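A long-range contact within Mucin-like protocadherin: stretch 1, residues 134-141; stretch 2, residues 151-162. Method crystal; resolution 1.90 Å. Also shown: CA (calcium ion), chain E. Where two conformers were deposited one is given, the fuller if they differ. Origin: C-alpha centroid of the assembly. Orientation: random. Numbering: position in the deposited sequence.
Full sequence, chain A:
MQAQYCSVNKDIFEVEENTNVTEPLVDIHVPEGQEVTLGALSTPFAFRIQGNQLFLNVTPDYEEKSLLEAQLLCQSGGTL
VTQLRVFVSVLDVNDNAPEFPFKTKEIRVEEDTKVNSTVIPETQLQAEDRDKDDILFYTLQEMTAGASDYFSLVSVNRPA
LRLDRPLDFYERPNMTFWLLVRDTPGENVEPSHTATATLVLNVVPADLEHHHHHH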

# COMPACT_ATOMS: atom_id res chain seq x y z
N ASP A 134 -4.12 2.71 0.50
CA ASP A 134 -4.41 3.36 -0.81
C ASP A 134 -5.87 3.10 -1.18
O ASP A 134 -6.27 1.92 -1.17
CB ASP A 134 -3.46 2.89 -1.92
CG ASP A 134 -2.09 3.55 -1.90
OD1 ASP A 134 -1.83 4.36 -0.97
OD2 ASP A 134 -1.31 3.26 -2.82
N ILE A 135 -6.62 4.16 -1.47
CA ILE A 135 -7.99 4.07 -2.05
C ILE A 135 -7.80 3.92 -3.55
O ILE A 135 -7.03 4.73 -4.12
CB ILE A 135 -8.85 5.30 -1.70
CG1 ILE A 135 -8.92 5.51 -0.19
CG2 ILE A 135 -10.24 5.16 -2.34
CD1 ILE A 135 -9.33 4.28 0.57
N LEU A 136 -8.45 2.94 -4.16
CA LEU A 136 -8.27 2.69 -5.62
C LEU A 136 -9.44 3.34 -6.38
O LEU A 136 -10.57 3.29 -5.91
CB LEU A 136 -8.16 1.18 -5.86
CG LEU A 136 -6.99 0.51 -5.13
CD1 LEU A 136 -6.82 -0.92 -5.60
CD2 LEU A 136 -5.69 1.29 -5.32
N PHE A 137 -9.11 3.93 -7.52
CA PHE A 137 -9.97 4.73 -8.40
C PHE A 137 -10.06 4.00 -9.74
O PHE A 137 -9.01 3.82 -10.38
CB PHE A 137 -9.41 6.14 -8.55
CG PHE A 137 -9.55 6.95 -7.30
CD1 PHE A 137 -8.69 6.76 -6.22
CD2 PHE A 137 -10.57 7.90 -7.18
CE1 PHE A 137 -8.85 7.50 -5.05
CE2 PHE A 137 -10.71 8.65 -6.02
CZ PHE A 137 -9.85 8.45 -4.96
N TYR A 138 -11.27 3.62 -10.12
CA TYR A 138 -11.55 2.78 -11.30
C TYR A 138 -12.26 3.59 -12.37
O TYR A 138 -13.20 4.36 -12.04
CB TYR A 138 -12.41 1.60 -10.90
CG TYR A 138 -11.78 0.67 -9.92
CD1 TYR A 138 -11.88 0.89 -8.55
CD2 TYR A 138 -11.07 -0.44 -10.35
CE1 TYR A 138 -11.30 0.02 -7.64
CE2 TYR A 138 -10.50 -1.33 -9.45
CZ TYR A 138 -10.61 -1.09 -8.09
OH TYR A 138 -10.03 -1.95 -7.19
N THR A 139 -11.84 3.39 -13.60
CA THR A 139 -12.37 4.05 -14.81
C THR A 139 -12.71 2.99 -15.84
O THR A 139 -11.88 2.08 -16.01
CB THR A 139 -11.36 5.05 -15.37
OG1 THR A 139 -11.08 5.94 -14.30
CG2 THR A 139 -11.93 5.81 -16.55
N LEU A 140 -13.86 3.12 -16.50
CA LEU A 140 -14.29 2.23 -17.60
C LEU A 140 -14.24 3.04 -18.90
O LEU A 140 -14.87 4.14 -18.94
CB LEU A 140 -15.69 1.72 -17.30
CG LEU A 140 -16.14 0.54 -18.15
CD1 LEU A 140 -15.43 -0.74 -17.71
CD2 LEU A 140 -17.65 0.38 -18.07
N GLN A 141 -13.49 2.55 -19.89
CA GLN A 141 -13.35 3.22 -21.21
C GLN A 141 -13.82 2.25 -22.30
O GLN A 141 -13.26 1.16 -22.38
CB GLN A 141 -11.90 3.64 -21.42
CG GLN A 141 -11.66 4.37 -22.73
CD GLN A 141 -10.23 4.81 -22.92
OE1 GLN A 141 -9.78 5.01 -24.05
NE2 GLN A 141 -9.51 4.98 -21.81
CA CA E . 0.00 2.08 -4.24
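Stretch 2 151-162: FSLVSVNRPALR

How does stretch 2 run relative to stretch 1? Residues 137-141 form a strand, and residues 151-153 form another that runs nearly antiparallel to it, with 166° between their N-to-C directions and axes no closer than 7.2 Å. The chain then turns a corner at V154, passes through V156 and N157 with phi/psi of -59/-27 and -107/-4, and returns as an extended segment through L161 and R162. Backbone hydrogen bonds pair this return with the first strand: R162 N reaches S152 O at 2.9 Å, and V154 N reaches A160 O at 3.0 Å.

What holds Y138, the residue with the most covered surface, in place? Its backbone meets the turn, with Y138 N donating to V156 O at 2.7 Å and V156 CA lying 3.5 Å from Y138 O in a CA-H...O contact. Its CA-to-CB bond points toward stretch 2, and the m rotamer leaves one ring face under P159: P159 CG stands 3.6 Å from the centroid of the Y138 ring, only 10° off the normal, a CH-pi contact. Nearer the backbone, L153 CD1 packs 3.7 Å from Y138 CB.

How does L140 extend the apolar patch? Like Y138, two residues earlier, it points its CA-to-CB bond toward stretch 2, as alternation along a strand allows, while that of T139 points away. L140 CB lies 4.0 Å from L153 CG, and L140 CD2 reaches L161 CD1 at 3.6 Å, so this leucine touches both strands of stretch 2.

What do V156 and N157 add at the turn? V156 CG2 sits 3.7 Å from F137 CD2, at the edge of the phenylalanine ring. Although the CA-to-CB bond of N157 points away overall, its amide comes nearer: N157 ND2 donates to L136 O at 3.0 Å and also lies over one face of the F137 ring.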

# COMPACT_ATOMS: atom_id res chain seq x y z
N PHE A 151 -23.30 -0.07 -20.18
CA PHE A 151 -22.70 -0.43 -18.87
C PHE A 151 -21.89 0.73 -18.30
O PHE A 151 -21.27 1.49 -19.06
CB PHE A 151 -21.79 -1.65 -19.00
CG PHE A 151 -22.46 -2.90 -19.49
CD1 PHE A 151 -23.18 -3.72 -18.63
CD2 PHE A 151 -22.35 -3.29 -20.82
CE1 PHE A 151 -23.77 -4.88 -19.08
CE2 PHE A 151 -22.95 -4.46 -21.28
CZ PHE A 151 -23.66 -5.24 -20.41
N SER A 152 -21.91 0.85 -16.97
CA SER A 152 -21.10 1.84 -16.22
C SER A 152 -20.72 1.25 -14.86
O SER A 152 -21.39 0.29 -14.43
CB SER A 152 -21.86 3.14 -16.09
OG SER A 152 -23.03 2.94 -15.32
N LEU A 153 -19.69 1.80 -14.23
CA LEU A 153 -19.30 1.43 -12.86
C LEU A 153 -20.25 2.14 -11.92
O LEU A 153 -20.65 3.30 -12.22
CB LEU A 153 -17.86 1.85 -12.61
CG LEU A 153 -16.82 1.18 -13.48
CD1 LEU A 153 -15.45 1.68 -13.09
CD2 LEU A 153 -16.88 -0.34 -13.35
N VAL A 154 -20.59 1.50 -10.81
CA VAL A 154 -21.46 2.15 -9.80
C VAL A 154 -20.77 3.43 -9.31
O VAL A 154 -21.46 4.48 -9.19
CB VAL A 154 -21.82 1.18 -8.65
CG1 VAL A 154 -22.46 1.92 -7.48
CG2 VAL A 154 -22.73 0.09 -9.16
N SER A 155 -19.48 3.37 -9.04
CA SER A 155 -18.67 4.58 -8.72
C SER A 155 -17.19 4.34 -8.98
O SER A 155 -16.77 3.17 -9.11
CB SER A 155 -18.87 5.04 -7.27
OG SER A 155 -17.99 4.33 -6.42
N VAL A 156 -16.42 5.42 -8.97
CA VAL A 156 -14.95 5.38 -9.13
C VAL A 156 -14.30 4.53 -8.02
O VAL A 156 -13.26 3.99 -8.28
CB VAL A 156 -14.38 6.81 -9.21
CG1 VAL A 156 -14.47 7.54 -7.87
CG2 VAL A 156 -12.98 6.82 -9.73
N ASN A 157 -14.89 4.38 -6.83
CA ASN A 157 -14.29 3.55 -5.75
C ASN A 157 -15.04 2.22 -5.52
O ASN A 157 -14.56 1.45 -4.72
CB ASN A 157 -14.20 4.33 -4.45
CG ASN A 157 -13.50 5.66 -4.65
OD1 ASN A 157 -14.07 6.70 -4.31
ND2 ASN A 157 -12.29 5.64 -5.19
N ARG A 158 -16.16 1.99 -6.23
CA ARG A 158 -16.98 0.75 -6.16
C ARG A 158 -17.11 0.18 -7.56
O ARG A 158 -18.10 0.45 -8.25
CB ARG A 158 -18.38 1.04 -5.60
CG ARG A 158 -18.40 2.00 -4.42
CD ARG A 158 -18.07 1.34 -3.09
NE ARG A 158 -19.04 0.35 -2.68
CZ ARG A 158 -19.32 0.06 -1.42
NH1 ARG A 158 -18.69 0.69 -0.45
NH2 ARG A 158 -20.22 -0.87 -1.13
N PRO A 159 -16.13 -0.61 -8.06
CA PRO A 159 -16.18 -1.14 -9.42
C PRO A 159 -17.12 -2.34 -9.63
O PRO A 159 -16.67 -3.38 -10.07
CB PRO A 159 -14.70 -1.51 -9.64
CG PRO A 159 -14.25 -2.00 -8.30
CD PRO A 159 -14.88 -0.98 -7.37
N ALA A 160 -18.40 -2.16 -9.35
CA ALA A 160 -19.46 -3.09 -9.77
C ALA A 160 -19.92 -2.59 -11.14
O ALA A 160 -20.02 -1.36 -11.28
CB ALA A 160 -20.60 -3.13 -8.79
N LEU A 161 -20.16 -3.49 -12.08
CA LEU A 161 -20.62 -3.10 -13.43
C LEU A 161 -22.14 -3.23 -13.45
O LEU A 161 -22.66 -4.32 -13.14
CB LEU A 161 -19.95 -3.98 -14.50
CG LEU A 161 -20.07 -3.42 -15.92
CD1 LEU A 161 -19.28 -2.14 -16.07
CD2 LEU A 161 -19.62 -4.44 -16.95
N ARG A 162 -22.81 -2.14 -13.78
CA ARG A 162 -24.27 -2.02 -13.82
C ARG A 162 -24.75 -1.99 -15.28
O ARG A 162 -24.10 -1.31 -16.10
CB ARG A 162 -24.67 -0.78 -13.03
CG ARG A 162 -26.14 -0.40 -13.13
CD ARG A 162 -26.46 0.88 -12.37
NE ARG A 162 -25.65 1.95 -12.94
CZ ARG A 162 -25.08 2.93 -12.27
NH1 ARG A 162 -25.22 3.02 -10.97
NH2 ARG A 162 -24.33 3.80 -12.91